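Local atomic coordinates of Thiol:disulfide interchange protein DsbA (Neisseria meningitidis MC58, PDB entry 3HZ8), a protein that probably works as a periplasmic thiol-disulfide oxidoreductase of the DsbA type, introducing disulfide bonds into exported proteins. Residues F32-P37 with A74-A79. The protein carries 1 engineered substitution. Numbering follows the deposited sequence.
Sequences FGYFCP and ARLAAA
The CA atoms come nearest at Tyr34 and Ala77, 8.4 Å apart, where the type I turn Gly33–Cys36, at the end of strand 26-32, faces the flank of helix 71-83. That gap is bridged mainly by the Tyr34 side chain. With CG beside the backbone N and opposite the carbonyl carbon (chi1 -76°), the phenol is carried across to the helix and meets Ala77 edge-on: Tyr34 OH lies 3.7 Å from Ala77 CA, and Tyr34 CE2 is 3.9 Å from Ala77 CB. The same atom, Tyr34 CE2, also touches Leu76 at its branch point, CG, 4.0 Å away. Ala77's methyl also takes the end of the Phe32 ring, Phe32 CZ to Ala77 CB being 3.9 Å. The two aromatics are in contact themselves: Phe32 CE1 lies over the middle of the Tyr34 ring, 3.5 Å above its plane.

Polar contact between the segments runs through one water, which donates to both Tyr34 OH (3.1 Å) and Ala77 O (3.0 Å). Tyr34 OH is also hydrogen-bonded to the side-chain oxygen OD1 of Asn92 in helix 88-101, while Phe96 of that helix meets the Tyr34 ring edge-to-face. Two residues after Tyr34, Cys36 occupies the N-cap position of helix 37-50 and forms the redox-active disulfide with Cys39, the CxxC helix start of the thioredoxin fold. The contact therefore joins the loop leading into the active site to the helical part of this DsbA. Its chemistry is chiefly apolar, with the buried phenol oxygen accepting from the water and bonded to the Asn92 oxygen, so Tyr34 is held both by packing along its ring and by hydrogen bonds at its hydroxyl.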
loop_
_atom_site.group_PDB
_atom_site.type_symbol
_atom_site.label_atom_id
_atom_site.label_comp_id
_atom_site.label_asym_id
_atom_site.label_seq_id
_atom_site.Cartn_x
_atom_site.Cartn_y
_atom_site.Cartn_z
ATOM N N PHE A 32 -4.576 1.463 -0.992
ATOM C CA PHE A 32 -5.331 1.594 0.249
ATOM C C PHE A 32 -5.729 3.050 0.436
ATOM O O PHE A 32 -5.324 3.923 -0.339
ATOM C CB PHE A 32 -4.483 1.137 1.460
ATOM C CG PHE A 32 -3.368 2.100 1.816
ATOM C CD1 PHE A 32 -3.511 2.977 2.895
ATOM C CD2 PHE A 32 -2.208 2.170 1.045
ATOM C CE1 PHE A 32 -2.510 3.898 3.211
ATOM C CE2 PHE A 32 -1.200 3.101 1.340
ATOM C CZ PHE A 32 -1.347 3.962 2.427
ATOM N N GLY A 33 -6.521 3.310 1.469
ATOM C CA GLY A 33 -6.739 4.681 1.940
ATOM C C GLY A 33 -6.696 4.651 3.454
ATOM O O GLY A 33 -7.119 3.663 4.065
ATOM N N TYR A 34 -6.199 5.721 4.074
ATOM C CA TYR A 34 -6.153 5.771 5.544
ATOM C C TYR A 34 -7.556 5.909 6.195
ATOM O O TYR A 34 -7.721 5.644 7.387
ATOM C CB TYR A 34 -5.245 6.905 6.016
ATOM C CG TYR A 34 -3.769 6.630 5.900
ATOM C CD1 TYR A 34 -3.194 5.514 6.515
ATOM C CD2 TYR A 34 -2.935 7.507 5.218
ATOM C CE1 TYR A 34 -1.812 5.275 6.450
ATOM C CE2 TYR A 34 -1.554 7.277 5.142
ATOM C CZ TYR A 34 -0.996 6.152 5.752
ATOM O OH TYR A 34 0.376 5.940 5.682
ATOM N N PHE A 35 -8.551 6.303 5.405
ATOM C CA PHE A 35 -9.947 6.459 5.888
ATOM C C PHE A 35 -10.708 5.145 5.881
ATOM O O PHE A 35 -11.878 5.109 6.244
ATOM C CB PHE A 35 -10.699 7.394 4.936
ATOM C CG PHE A 35 -10.486 7.035 3.484
ATOM C CD1 PHE A 35 -11.073 5.886 2.948
ATOM C CD2 PHE A 35 -9.656 7.805 2.663
ATOM C CE1 PHE A 35 -10.861 5.507 1.627
ATOM C CE2 PHE A 35 -9.428 7.428 1.349
ATOM C CZ PHE A 35 -10.028 6.278 0.823
ATOM N N CYS A 36 -10.063 4.081 5.401
ATOM C CA CYS A 36 -10.738 2.853 4.980
ATOM C C CYS A 36 -10.742 1.771 6.083
ATOM O O CYS A 36 -9.694 1.206 6.400
ATOM C CB CYS A 36 -10.044 2.384 3.680
ATOM S SG CYS A 36 -10.235 0.676 3.132
ATOM N N PRO A 37 -11.923 1.488 6.683
ATOM C CA PRO A 37 -11.921 0.474 7.739
ATOM C C PRO A 37 -11.411 -0.908 7.347
ATOM O O PRO A 37 -10.686 -1.525 8.129
ATOM C CB PRO A 37 -13.389 0.419 8.182
ATOM C CG PRO A 37 -13.910 1.788 7.857
ATOM C CD PRO A 37 -13.262 2.094 6.530
ATOM N N ALA A 74 -2.543 11.145 0.470
ATOM C CA ALA A 74 -1.497 10.510 -0.332
ATOM C C ALA A 74 -0.107 11.086 -0.002
ATOM O O ALA A 74 0.876 10.331 0.076
ATOM C CB ALA A 74 -1.818 10.617 -1.818
ATOM N N ARG A 75 -0.019 12.403 0.221
ATOM C CA ARG A 75 1.248 13.010 0.637
ATOM C C ARG A 75 1.708 12.492 2.007
ATOM O O ARG A 75 2.912 12.289 2.230
ATOM C CB ARG A 75 1.141 14.537 0.653
ATOM C CG ARG A 75 2.511 15.198 0.599
ATOM C CD ARG A 75 2.455 16.705 0.397
ATOM N NE ARG A 75 3.811 17.200 0.211
ATOM C CZ ARG A 75 4.140 18.480 0.060
ATOM N NH1 ARG A 75 3.202 19.418 0.078
ATOM N NH2 ARG A 75 5.421 18.815 -0.101
ATOM N N LEU A 76 0.757 12.288 2.921
ATOM C CA LEU A 76 1.055 11.613 4.195
ATOM C C LEU A 76 1.604 10.205 3.976
ATOM O O LEU A 76 2.590 9.826 4.611
ATOM C CB LEU A 76 -0.182 11.560 5.098
ATOM C CG LEU A 76 -0.029 10.795 6.420
ATOM C CD1 LEU A 76 1.165 11.292 7.229
ATOM C CD2 LEU A 76 -1.309 10.827 7.223
ATOM N N ALA A 77 0.945 9.419 3.119
ATOM C CA ALA A 77 1.415 8.055 2.834
ATOM C C ALA A 77 2.845 8.099 2.287
ATOM O O ALA A 77 3.715 7.305 2.706
ATOM C CB ALA A 77 0.480 7.360 1.857
ATOM N N ALA A 78 3.088 9.036 1.370
ATOM C CA ALA A 78 4.416 9.246 0.803
ATOM C C ALA A 78 5.414 9.547 1.920
ATOM O O ALA A 78 6.473 8.930 1.989
ATOM C CB ALA A 78 4.373 10.377 -0.198
ATOM N N ALA A 79 5.056 10.467 2.812
ATOM C CA ALA A 79 5.950 10.866 3.900
ATOM C C ALA A 79 6.297 9.706 4.843
ATOM O O ALA A 79 7.438 9.599 5.316
ATOM C CB ALA A 79 5.318 12.009 4.679
HETATM O O HOH W 1 2.471 4.806 3.696
#